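Local coordinates for VC0179-like protein (Escherichia coli, PDB 4XJ6), which probably makes the cyclic dinucleotide cyclic GMP-AMP from nucleoside triphosphates, as a magnesium-binding nucleotidyltransferase and bacterial homologue of cyclic GMP-AMP synthase, at residues K19-K24 with V278-K283; E47-A52 with K102-F107; Q114-N119 with H274-C279. One frame throughout, in Å; residues are numbered along the deposited sequence.

Contact 1. Residues K19-K24 with V278-K283. With GH3 (3'-deoxy-guanosine-5'-triphosphate), chain D.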
loop_
_atom_site.group_PDB
_atom_site.type_symbol
_atom_site.label_atom_id
_atom_site.label_comp_id
_atom_site.label_asym_id
_atom_site.label_seq_id
_atom_site.Cartn_x
_atom_site.Cartn_y
_atom_site.Cartn_z
ATOM N N LYS A 19 -4.800 19.186 -5.990
ATOM C CA LYS A 19 -4.994 19.007 -4.558
ATOM C C LYS A 19 -4.579 17.608 -4.126
ATOM O O LYS A 19 -4.205 17.390 -2.976
ATOM C CB LYS A 19 -6.455 19.257 -4.175
ATOM C CG LYS A 19 -6.972 20.641 -4.520
ATOM C CD LYS A 19 -6.192 21.720 -3.794
ATOM C CE LYS A 19 -6.750 23.093 -4.109
ATOM N NZ LYS A 19 -6.043 24.162 -3.357
ATOM N N LEU A 20 -4.651 16.661 -5.056
ATOM C CA LEU A 20 -4.356 15.267 -4.749
ATOM C C LEU A 20 -2.884 14.923 -4.958
ATOM O O LEU A 20 -2.255 14.314 -4.092
ATOM C CB LEU A 20 -5.221 14.336 -5.601
ATOM C CG LEU A 20 -6.724 14.328 -5.323
ATOM C CD1 LEU A 20 -7.442 13.335 -6.239
ATOM C CD2 LEU A 20 -7.006 14.032 -3.849
ATOM N N LYS A 21 -2.339 15.305 -6.108
ATOM C CA LYS A 21 -0.987 14.905 -6.465
ATOM C C LYS A 21 0.074 15.665 -5.677
ATOM O O LYS A 21 -0.033 16.872 -5.458
ATOM C CB LYS A 21 -0.754 15.095 -7.959
ATOM C CG LYS A 21 0.376 14.241 -8.499
ATOM C CD LYS A 21 0.511 14.378 -10.000
ATOM C CE LYS A 21 1.269 13.192 -10.575
ATOM N NZ LYS A 21 2.555 12.950 -9.856
ATOM N N LEU A 22 1.107 14.939 -5.263
ATOM C CA LEU A 22 2.225 15.510 -4.521
ATOM C C LEU A 22 3.150 16.303 -5.437
ATOM O O LEU A 22 3.301 15.977 -6.614
ATOM C CB LEU A 22 3.023 14.407 -3.816
ATOM C CG LEU A 22 2.521 13.822 -2.493
ATOM C CD1 LEU A 22 1.160 13.156 -2.622
ATOM C CD2 LEU A 22 3.538 12.830 -1.959
ATOM N N SER A 23 3.770 17.346 -4.896
ATOM C CA SER A 23 4.792 18.073 -5.635
ATOM C C SER A 23 6.112 17.315 -5.537
ATOM O O SER A 23 6.219 16.343 -4.786
ATOM C CB SER A 23 4.948 19.494 -5.097
ATOM O OG SER A 23 5.420 19.481 -3.761
ATOM N N LYS A 24 7.114 17.756 -6.293
ATOM C CA LYS A 24 8.418 17.103 -6.258
ATOM C C LYS A 24 9.032 17.215 -4.870
ATOM O O LYS A 24 9.693 16.291 -4.400
ATOM C CB LYS A 24 9.362 17.702 -7.301
ATOM C CG LYS A 24 10.719 17.007 -7.371
ATOM C CD LYS A 24 11.857 18.008 -7.302
ATOM C CE LYS A 24 13.212 17.319 -7.318
ATOM N NZ LYS A 24 13.394 16.435 -8.502
ATOM N N VAL A 278 -8.940 9.252 -12.808
ATOM C CA VAL A 278 -10.207 8.748 -12.283
ATOM C C VAL A 278 -9.999 7.790 -11.107
ATOM O O VAL A 278 -10.884 7.638 -10.265
ATOM C CB VAL A 278 -11.035 8.036 -13.377
ATOM C CG1 VAL A 278 -11.359 8.996 -14.512
ATOM C CG2 VAL A 278 -10.294 6.830 -13.907
ATOM N N CYS A 279 -8.833 7.150 -11.050
ATOM C CA CYS A 279 -8.497 6.286 -9.921
ATOM C C CYS A 279 -8.134 7.136 -8.711
ATOM O O CYS A 279 -8.505 6.816 -7.584
ATOM C CB CYS A 279 -7.348 5.337 -10.272
ATOM S SG CYS A 279 -7.833 3.906 -11.269
ATOM N N ARG A 280 -7.407 8.222 -8.960
ATOM C CA ARG A 280 -7.083 9.194 -7.921
ATOM C C ARG A 280 -8.353 9.787 -7.324
ATOM O O ARG A 280 -8.485 9.907 -6.105
ATOM C CB ARG A 280 -6.210 10.321 -8.477
ATOM C CG ARG A 280 -4.735 9.987 -8.628
ATOM C CD ARG A 280 -3.970 11.207 -9.120
ATOM N NE ARG A 280 -2.530 10.976 -9.168
ATOM C CZ ARG A 280 -1.726 11.077 -8.116
ATOM N NH1 ARG A 280 -2.222 11.398 -6.929
ATOM N NH2 ARG A 280 -0.426 10.852 -8.249
ATOM N N PHE A 281 -9.284 10.155 -8.198
ATOM C CA PHE A 281 -10.536 10.785 -7.788
ATOM C C PHE A 281 -11.402 9.843 -6.953
ATOM O O PHE A 281 -12.019 10.257 -5.972
ATOM C CB PHE A 281 -11.309 11.265 -9.019
ATOM C CG PHE A 281 -10.590 12.322 -9.812
ATOM C CD1 PHE A 281 -9.598 13.090 -9.228
ATOM C CD2 PHE A 281 -10.907 12.548 -11.143
ATOM C CE1 PHE A 281 -8.938 14.062 -9.953
ATOM C CE2 PHE A 281 -10.247 13.519 -11.874
ATOM C CZ PHE A 281 -9.259 14.278 -11.275
ATOM N N MET A 282 -11.445 8.574 -7.348
ATOM C CA MET A 282 -12.226 7.576 -6.623
ATOM C C MET A 282 -11.619 7.309 -5.251
ATOM O O MET A 282 -12.340 7.106 -4.270
ATOM C CB MET A 282 -12.323 6.276 -7.422
ATOM C CG MET A 282 -13.273 6.348 -8.611
ATOM S SD MET A 282 -14.884 7.048 -8.191
ATOM C CE MET A 282 -15.390 5.993 -6.834
ATOM N N LYS A 283 -10.292 7.312 -5.186
ATOM C CA LYS A 283 -9.594 7.130 -3.920
ATOM C C LYS A 283 -9.810 8.340 -3.022
ATOM O O LYS A 283 -9.912 8.207 -1.802
ATOM C CB LYS A 283 -8.103 6.897 -4.154
ATOM C CG LYS A 283 -7.784 5.558 -4.800
ATOM C CD LYS A 283 -6.337 5.485 -5.261
ATOM C CE LYS A 283 -5.366 5.560 -4.092
ATOM N NZ LYS A 283 -3.954 5.390 -4.542
HETATM P PG GH3 D . -2.919 3.781 -1.554
HETATM O O1G GH3 D . -4.308 3.916 -0.979
HETATM O O2G GH3 D . -1.986 3.145 -0.554
HETATM O O3G GH3 D . -2.389 5.148 -1.907
HETATM O O3B GH3 D . -3.030 2.873 -2.881
HETATM P PB GH3 D . -2.126 1.556 -3.112
HETATM O O1B GH3 D . -2.031 1.271 -4.590
HETATM O O2B GH3 D . -0.731 1.721 -2.565
HETATM O O3A GH3 D . -2.939 0.365 -2.387
HETATM P PA GH3 D . -2.398 -0.399 -1.079
HETATM O O1A GH3 D . -3.579 -0.900 -0.280
HETATM O O2A GH3 D . -1.511 0.482 -0.236
HETATM O "O5'" GH3 D . -1.540 -1.650 -1.618
HETATM C "C5'" GH3 D . -0.221 -1.486 -2.087
HETATM C "C4'" GH3 D . 0.182 -2.716 -2.889
HETATM O "O4'" GH3 D . -0.096 -3.877 -2.135
HETATM C "C3'" GH3 D . -0.573 -2.860 -4.198
HETATM C "C2'" GH3 D . -0.687 -4.360 -4.366
HETATM O "O2'" GH3 D . 0.365 -4.832 -5.175
HETATM C "C1'" GH3 D . -0.547 -4.929 -2.964
HETATM N N9 GH3 D . -1.873 -5.345 -2.489
HETATM C C8 GH3 D . -2.639 -4.661 -1.581
HETATM N N7 GH3 D . -3.791 -5.345 -1.380
HETATM C C5 GH3 D . -3.759 -6.463 -2.145
HETATM C C6 GH3 D . -4.663 -7.503 -2.320
HETATM O O6 GH3 D . -5.727 -7.503 -1.705
HETATM N N1 GH3 D . -4.360 -8.533 -3.183
HETATM C C2 GH3 D . -3.166 -8.531 -3.870
HETATM N N2 GH3 D . -2.879 -9.531 -4.703
HETATM N N3 GH3 D . -2.272 -7.495 -3.692
HETATM C C4 GH3 D . -2.559 -6.477 -2.846
HETATM O O HOH W 1 1.213 12.044 -6.128
#

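Contact 2. Residues E47-A52 with K102-F107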
loop_
_atom_site.group_PDB
_atom_site.type_symbol
_atom_site.label_atom_id
_atom_site.label_comp_id
_atom_site.label_asym_id
_atom_site.label_seq_id
_atom_site.Cartn_x
_atom_site.Cartn_y
_atom_site.Cartn_z
ATOM N N GLU A 47 23.794 -6.353 11.206
ATOM C CA GLU A 47 24.072 -6.702 12.596
ATOM C C GLU A 47 23.709 -8.154 12.877
ATOM O O GLU A 47 24.442 -8.868 13.562
ATOM C CB GLU A 47 23.309 -5.774 13.545
ATOM C CG GLU A 47 23.809 -4.337 13.549
ATOM C CD GLU A 47 22.960 -3.427 14.416
ATOM O OE1 GLU A 47 21.747 -3.692 14.552
ATOM O OE2 GLU A 47 23.509 -2.447 14.963
ATOM N N ALA A 48 22.571 -8.582 12.339
ATOM C CA ALA A 48 22.112 -9.955 12.505
ATOM C C ALA A 48 23.023 -10.927 11.763
ATOM O O ALA A 48 23.334 -12.005 12.269
ATOM C CB ALA A 48 20.677 -10.095 12.022
ATOM N N ARG A 49 23.450 -10.532 10.566
ATOM C CA ARG A 49 24.337 -11.354 9.748
ATOM C C ARG A 49 25.672 -11.587 10.440
ATOM O O ARG A 49 26.202 -12.698 10.419
ATOM C CB ARG A 49 24.569 -10.708 8.379
ATOM C CG ARG A 49 23.439 -10.929 7.389
ATOM C CD ARG A 49 23.807 -10.405 6.014
ATOM N NE ARG A 49 24.011 -8.963 6.011
ATOM C CZ ARG A 49 24.678 -8.313 5.066
ATOM N NH1 ARG A 49 25.212 -8.984 4.052
ATOM N NH2 ARG A 49 24.818 -6.997 5.137
ATOM N N GLN A 50 26.202 -10.536 11.054
ATOM C CA GLN A 50 27.467 -10.616 11.775
ATOM C C GLN A 50 27.403 -11.642 12.901
ATOM O O GLN A 50 28.323 -12.440 13.079
ATOM C CB GLN A 50 27.850 -9.246 12.340
ATOM C CG GLN A 50 29.193 -9.229 13.053
ATOM C CD GLN A 50 30.349 -9.570 12.130
ATOM O OE1 GLN A 50 30.898 -10.672 12.183
ATOM N NE2 GLN A 50 30.727 -8.623 11.279
ATOM N N VAL A 51 26.310 -11.613 13.657
ATOM C CA VAL A 51 26.104 -12.559 14.745
ATOM C C VAL A 51 25.895 -13.957 14.168
ATOM O O VAL A 51 26.391 -14.942 14.716
ATOM C CB VAL A 51 24.905 -12.155 15.633
ATOM C CG1 VAL A 51 24.656 -13.200 16.708
ATOM C CG2 VAL A 51 25.150 -10.783 16.262
ATOM N N ALA A 52 25.180 -14.028 13.048
ATOM C CA ALA A 52 24.970 -15.286 12.338
ATOM C C ALA A 52 26.304 -15.887 11.904
ATOM O O ALA A 52 26.481 -17.103 11.920
ATOM C CB ALA A 52 24.063 -15.071 11.135
ATOM N N LYS A 102 25.351 -14.445 3.011
ATOM C CA LYS A 102 25.848 -14.073 1.688
ATOM C C LYS A 102 25.141 -12.866 1.067
ATOM O O LYS A 102 25.783 -12.026 0.436
ATOM C CB LYS A 102 25.741 -15.272 0.739
ATOM C CG LYS A 102 26.196 -14.986 -0.686
ATOM C CD LYS A 102 26.181 -16.242 -1.542
ATOM C CE LYS A 102 26.492 -15.915 -2.994
ATOM N NZ LYS A 102 27.812 -15.241 -3.143
ATOM N N PHE A 103 23.827 -12.777 1.240
ATOM C CA PHE A 103 23.044 -11.765 0.533
ATOM C C PHE A 103 22.543 -10.642 1.429
ATOM O O PHE A 103 22.194 -10.862 2.586
ATOM C CB PHE A 103 21.857 -12.424 -0.171
ATOM C CG PHE A 103 22.254 -13.483 -1.154
ATOM C CD1 PHE A 103 22.660 -13.141 -2.434
ATOM C CD2 PHE A 103 22.229 -14.818 -0.798
ATOM C CE1 PHE A 103 23.030 -14.116 -3.342
ATOM C CE2 PHE A 103 22.596 -15.797 -1.699
ATOM C CZ PHE A 103 22.998 -15.446 -2.972
ATOM N N GLN A 104 22.522 -9.431 0.878
ATOM C CA GLN A 104 21.927 -8.281 1.547
ATOM C C GLN A 104 20.455 -8.160 1.167
ATOM O O GLN A 104 20.057 -8.590 0.086
ATOM C CB GLN A 104 22.667 -6.989 1.183
ATOM C CG GLN A 104 23.966 -6.767 1.936
ATOM C CD GLN A 104 24.246 -5.294 2.175
ATOM O OE1 GLN A 104 23.815 -4.723 3.178
ATOM N NE2 GLN A 104 24.968 -4.671 1.253
ATOM N N PRO A 105 19.637 -7.580 2.060
ATOM C CA PRO A 105 18.240 -7.317 1.705
ATOM C C PRO A 105 18.123 -6.277 0.593
ATOM O O PRO A 105 18.932 -5.349 0.540
ATOM C CB PRO A 105 17.637 -6.789 3.011
ATOM C CG PRO A 105 18.798 -6.265 3.782
ATOM C CD PRO A 105 19.940 -7.178 3.445
ATOM N N ARG A 106 17.144 -6.437 -0.288
ATOM C CA ARG A 106 16.874 -5.435 -1.312
ATOM C C ARG A 106 15.575 -4.709 -0.983
ATOM O O ARG A 106 14.741 -5.227 -0.240
ATOM C CB ARG A 106 16.797 -6.072 -2.700
ATOM C CG ARG A 106 18.053 -5.897 -3.545
ATOM C CD ARG A 106 19.211 -6.740 -3.025
ATOM N NE ARG A 106 20.386 -6.626 -3.884
ATOM C CZ ARG A 106 21.488 -7.358 -3.749
ATOM N NH1 ARG A 106 21.573 -8.271 -2.787
ATOM N NH2 ARG A 106 22.508 -7.183 -4.578
ATOM N N PHE A 107 15.409 -3.509 -1.527
ATOM C CA PHE A 107 14.221 -2.709 -1.251
ATOM C C PHE A 107 13.594 -2.187 -2.537
ATOM O O PHE A 107 14.264 -1.565 -3.359
ATOM C CB PHE A 107 14.564 -1.539 -0.324
ATOM C CG PHE A 107 15.233 -1.955 0.953
ATOM C CD1 PHE A 107 14.481 -2.352 2.047
ATOM C CD2 PHE A 107 16.613 -1.944 1.062
ATOM C CE1 PHE A 107 15.094 -2.733 3.222
ATOM C CE2 PHE A 107 17.230 -2.323 2.237
ATOM C CZ PHE A 107 16.471 -2.717 3.318
#

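Contact 3. Residues Q114-N119 with H274-C279. With GH3 (3'-deoxy-guanosine-5'-triphosphate), chain D.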
loop_
_atom_site.group_PDB
_atom_site.type_symbol
_atom_site.label_atom_id
_atom_site.label_comp_id
_atom_site.label_asym_id
_atom_site.label_seq_id
_atom_site.Cartn_x
_atom_site.Cartn_y
_atom_site.Cartn_z
ATOM N N GLN A 114 4.554 3.851 -6.409
ATOM C CA GLN A 114 5.336 3.269 -7.490
ATOM C C GLN A 114 4.698 3.527 -8.855
ATOM O O GLN A 114 5.395 3.857 -9.813
ATOM C CB GLN A 114 5.524 1.766 -7.262
ATOM C CG GLN A 114 6.356 1.073 -8.333
ATOM C CD GLN A 114 7.766 1.631 -8.444
ATOM O OE1 GLN A 114 8.316 2.166 -7.479
ATOM N NE2 GLN A 114 8.358 1.510 -9.627
ATOM N N TYR A 115 3.377 3.380 -8.950
ATOM C CA TYR A 115 2.693 3.675 -10.210
ATOM C C TYR A 115 1.912 4.989 -10.152
ATOM O O TYR A 115 0.925 5.160 -10.866
ATOM C CB TYR A 115 1.759 2.529 -10.629
ATOM C CG TYR A 115 1.009 1.834 -9.512
ATOM C CD1 TYR A 115 -0.035 2.465 -8.843
ATOM C CD2 TYR A 115 1.319 0.528 -9.155
ATOM C CE1 TYR A 115 -0.726 1.819 -7.832
ATOM C CE2 TYR A 115 0.634 -0.124 -8.149
ATOM C CZ TYR A 115 -0.387 0.524 -7.490
ATOM O OH TYR A 115 -1.069 -0.128 -6.486
ATOM N N ASP A 116 2.362 5.904 -9.296
ATOM C CA ASP A 116 1.898 7.294 -9.304
ATOM C C ASP A 116 0.381 7.463 -9.160
ATOM O O ASP A 116 -0.284 7.958 -10.072
ATOM C CB ASP A 116 2.368 7.984 -10.592
ATOM C CG ASP A 116 2.128 9.484 -10.577
ATOM O OD1 ASP A 116 2.142 10.080 -9.480
ATOM O OD2 ASP A 116 1.920 10.066 -11.663
ATOM N N THR A 117 -0.162 7.056 -8.018
ATOM C CA THR A 117 -1.566 7.314 -7.701
ATOM C C THR A 117 -1.725 7.698 -6.230
ATOM O O THR A 117 -2.824 7.640 -5.676
ATOM C CB THR A 117 -2.469 6.096 -8.011
ATOM O OG1 THR A 117 -1.907 4.919 -7.420
ATOM C CG2 THR A 117 -2.609 5.884 -9.515
ATOM N N LEU A 118 -0.619 8.093 -5.608
ATOM C CA LEU A 118 -0.626 8.481 -4.205
ATOM C C LEU A 118 -1.276 9.844 -4.012
ATOM O O LEU A 118 -0.818 10.842 -4.564
ATOM C CB LEU A 118 0.797 8.498 -3.647
ATOM C CG LEU A 118 0.904 8.925 -2.183
ATOM C CD1 LEU A 118 0.100 7.983 -1.303
ATOM C CD2 LEU A 118 2.350 8.954 -1.754
ATOM N N ASN A 119 -2.348 9.878 -3.228
ATOM C CA ASN A 119 -3.043 11.126 -2.943
ATOM C C ASN A 119 -2.619 11.732 -1.612
ATOM O O ASN A 119 -2.191 11.021 -0.701
ATOM C CB ASN A 119 -4.559 10.912 -2.940
ATOM C CG ASN A 119 -5.120 10.648 -4.324
ATOM O OD1 ASN A 119 -4.486 10.951 -5.334
ATOM N ND2 ASN A 119 -6.325 10.090 -4.376
ATOM N N HIS A 274 -6.010 9.009 -18.497
ATOM C CA HIS A 274 -7.076 9.487 -17.619
ATOM C C HIS A 274 -7.449 8.451 -16.560
ATOM O O HIS A 274 -8.189 8.751 -15.623
ATOM C CB HIS A 274 -8.317 9.866 -18.433
ATOM C CG HIS A 274 -8.881 8.736 -19.237
ATOM N ND1 HIS A 274 -8.412 8.408 -20.492
ATOM C CD2 HIS A 274 -9.878 7.858 -18.969
ATOM C CE1 HIS A 274 -9.093 7.377 -20.960
ATOM N NE2 HIS A 274 -9.987 7.024 -20.056
ATOM N N LEU A 275 -6.935 7.234 -16.716
ATOM C CA LEU A 275 -7.191 6.161 -15.763
ATOM C C LEU A 275 -6.616 6.488 -14.389
ATOM O O LEU A 275 -7.246 6.224 -13.366
ATOM C CB LEU A 275 -6.609 4.841 -16.262
ATOM C CG LEU A 275 -6.759 3.670 -15.290
ATOM C CD1 LEU A 275 -8.230 3.382 -15.044
ATOM C CD2 LEU A 275 -6.044 2.435 -15.809
ATOM N N ARG A 276 -5.413 7.050 -14.369
ATOM C CA ARG A 276 -4.794 7.453 -13.113
ATOM C C ARG A 276 -5.599 8.563 -12.455
ATOM O O ARG A 276 -5.763 8.580 -11.235
ATOM C CB ARG A 276 -3.351 7.907 -13.336
ATOM C CG ARG A 276 -2.354 6.764 -13.425
ATOM C CD ARG A 276 -0.920 7.271 -13.432
ATOM N NE ARG A 276 0.041 6.183 -13.588
ATOM C CZ ARG A 276 0.513 5.766 -14.759
ATOM N NH1 ARG A 276 0.112 6.349 -15.880
ATOM N NH2 ARG A 276 1.383 4.768 -14.811
ATOM N N SER A 277 -6.106 9.482 -13.272
ATOM C CA SER A 277 -6.908 10.592 -12.774
ATOM C C SER A 277 -8.185 10.093 -12.104
ATOM O O SER A 277 -8.475 10.455 -10.966
ATOM C CB SER A 277 -7.253 11.564 -13.909
ATOM O OG SER A 277 -6.089 12.125 -14.499
ATOM N N VAL A 278 -8.940 9.252 -12.808
ATOM C CA VAL A 278 -10.207 8.748 -12.283
ATOM C C VAL A 278 -9.999 7.790 -11.107
ATOM O O VAL A 278 -10.884 7.638 -10.265
ATOM C CB VAL A 278 -11.035 8.036 -13.377
ATOM C CG1 VAL A 278 -11.359 8.996 -14.512
ATOM C CG2 VAL A 278 -10.294 6.830 -13.907
ATOM N N CYS A 279 -8.833 7.150 -11.050
ATOM C CA CYS A 279 -8.497 6.286 -9.921
ATOM C C CYS A 279 -8.134 7.136 -8.711
ATOM O O CYS A 279 -8.505 6.816 -7.584
ATOM C CB CYS A 279 -7.348 5.337 -10.272
ATOM S SG CYS A 279 -7.833 3.906 -11.269
HETATM P PG GH3 D . -2.919 3.781 -1.554
HETATM O O1G GH3 D . -4.308 3.916 -0.979
HETATM O O2G GH3 D . -1.986 3.145 -0.554
HETATM O O3G GH3 D . -2.389 5.148 -1.907
HETATM O O3B GH3 D . -3.030 2.873 -2.881
HETATM P PB GH3 D . -2.126 1.556 -3.112
HETATM O O1B GH3 D . -2.031 1.271 -4.590
HETATM O O2B GH3 D . -0.731 1.721 -2.565
HETATM O O3A GH3 D . -2.939 0.365 -2.387
HETATM P PA GH3 D . -2.398 -0.399 -1.079
HETATM O O1A GH3 D . -3.579 -0.900 -0.280
HETATM O O2A GH3 D . -1.511 0.482 -0.236
HETATM O "O5'" GH3 D . -1.540 -1.650 -1.618
HETATM C "C5'" GH3 D . -0.221 -1.486 -2.087
HETATM C "C4'" GH3 D . 0.182 -2.716 -2.889
HETATM O "O4'" GH3 D . -0.096 -3.877 -2.135
HETATM C "C3'" GH3 D . -0.573 -2.860 -4.198
HETATM C "C2'" GH3 D . -0.687 -4.360 -4.366
HETATM O "O2'" GH3 D . 0.365 -4.832 -5.175
HETATM C "C1'" GH3 D . -0.547 -4.929 -2.964
HETATM N N9 GH3 D . -1.873 -5.345 -2.489
HETATM C C8 GH3 D . -2.639 -4.661 -1.581
HETATM N N7 GH3 D . -3.791 -5.345 -1.380
HETATM C C5 GH3 D . -3.759 -6.463 -2.145
HETATM C C6 GH3 D . -4.663 -7.503 -2.320
HETATM O O6 GH3 D . -5.727 -7.503 -1.705
HETATM N N1 GH3 D . -4.360 -8.533 -3.183
HETATM C C2 GH3 D . -3.166 -8.531 -3.870
HETATM N N2 GH3 D . -2.879 -9.531 -4.703
HETATM N N3 GH3 D . -2.272 -7.495 -3.692
HETATM C C4 GH3 D . -2.559 -6.477 -2.846
#

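Contact 1. Residues K19-K24 with V278-K283
Leu20 and Arg280 bring the backbones of 19-24 and 278-283 closest, with 7.4 Å from CA to CA. Helix 16-20 ends here: Lys21 leaves helical geometry (psi 139°) and the chain runs on as a loop, whereas 278-283 is a stretch of the continuous helix 274-289. Leu20 points at that helix and inserts CD1, which lies 3.6 Å from Arg280 O and reaches the rim of the Phe281 ring in its plane, 3.7 Å from Phe281 CD1. Over one face of the Arg280 guanidinium lies the aliphatic part of Lys21, whose CG is 3.5 Å from Arg280 NH2. A water accepts a hydrogen bond from Leu22 N and another from Arg280 NH2 (2.9 Å), joining loop to helix where no direct hydrogen bond does. Lys21 NZ and Arg280 NH2 come within 4.0 Å of each other, and both form salt bridges to Asp116 OD1, while Arg280 NH1 donates to Leu118 O. One turn on, Lys283 NZ donates to O3G (3.1 Å) and O3B of the bound triphosphate. The shared carboxylate probably offsets the two neighbouring positive charges and lets them pack together in a buried junction beside the nucleotide pocket.

Contact 2. Residues E47-A52 with K102-F107
Arg49 reaches from its helix to the carbonyl oxygen of Phe103 and the side chain of Gln104, although the closest CA atoms, those of Arg49 and Lys102, stay 8.6 Å apart. From CB, which points toward 102-107, the chain runs out extended through CG. CD is the first atom to meet the other segment, 3.8 Å from Phe103 O. At chi3 the chain bends (-64°), which swings the guanidinium over Gln104. There CZ lies 3.6 Å from Gln104 CG, and that same methylene carbon is 3.3 Å from Arg49 NH1 and also 3.3 Å from Arg49 NH2. In fold terms, a residue of the long helix 24-57 is resting on the link that leads from the end of helix 94-102 into strand 106-110, an antiparallel partner of strand 128-138 in the mixed sheet of the nucleotidyltransferase domain. Further along this link Pro105 packs on Phe45 of the same long helix, and Phe107 on Arg38, Thr41 and Arg42. At the tip, Arg49 NH2 is 3.2 Å from Gln104 OE1. The amide and guanidinium planes are only 7° apart even though the two side chains cross at about a right angle, with Gln104 CA sitting over one guanidinium face, offset toward its rim. The backbone of Gln104 has a bond within its own segment: Arg106 NH1 donates to Gln104 O at 3.3 Å, with an N-H...O angle of 148° and the donor tilted from the carbonyl plane.

Contact 3. Residues Q114-N119 with H274-C279
The triphosphate pocket of the bound 3'-deoxy-GTP is walled in part by the loop 114-119, which follows strand 106-110, and this loop is tied from behind to helix 274-289 by Arg276. Thr117 and Arg276 are the closest pair in the backbone, 6.3 Å from CA to CA. Arg276 points at the loop with an extended chain from CG to NE, and its NE donates to Tyr115 O over 3.0 Å. The bond is nearly straight at the hydrogen (167°). The acceptor lies in the guanidinium plane, at its edge, but the donor stands 37° above the carbonyl plane. Lower on the same side chain, CD is 3.5 Å from Asp116 O and CG is 4.0 Å from Thr117 CG2, the Thr117 and Arg276 side chains lying roughly perpendicular. Asp116 takes a left-handed backbone conformation, and the chain turns there so that consecutive carbonyl oxygens, of Tyr115 and Asp116, are both presented to the arginine. The ring of Tyr115 heads the other way, toward the nucleotide: its OH donates a short 2.5 Å hydrogen bond to GH3 O1B, which lies near the ring plane. Thr117 OG1 sits in plane at the edge of this ring, and Phe264 of helix 257-271 meets it edge-to-face. Leu118 also borders the triphosphate, its CD1 lying 3.8 Å from GH3 O3G. Arg276 is thus placed as a second-shell residue: its bond to Tyr115 O probably steadies the main chain of a tyrosine whose hydroxyl grips the beta-phosphate, and its charge would be expected to polarise the peptide that it holds.

From the N terminus, the loop after helix 16-20 opens contact 1, which closes only at helix 274-289, so the nucleotidyltransferase sheet lies within the span between. Contact 2 falls inside that span as a short loop of its own, from helix 24-57 back to the approach to strand 106-110. Contact 3 opens after contact 2 has closed and ends on the same helix as contact 1, sharing Val278 and Cys279 with it. The centres of contacts 1 and 3 are about 6 Å apart and both touch the nucleotide, whereas the centre of contact 2 lies about 35 Å from that of contact 3, on the opposite side of the chain's centre.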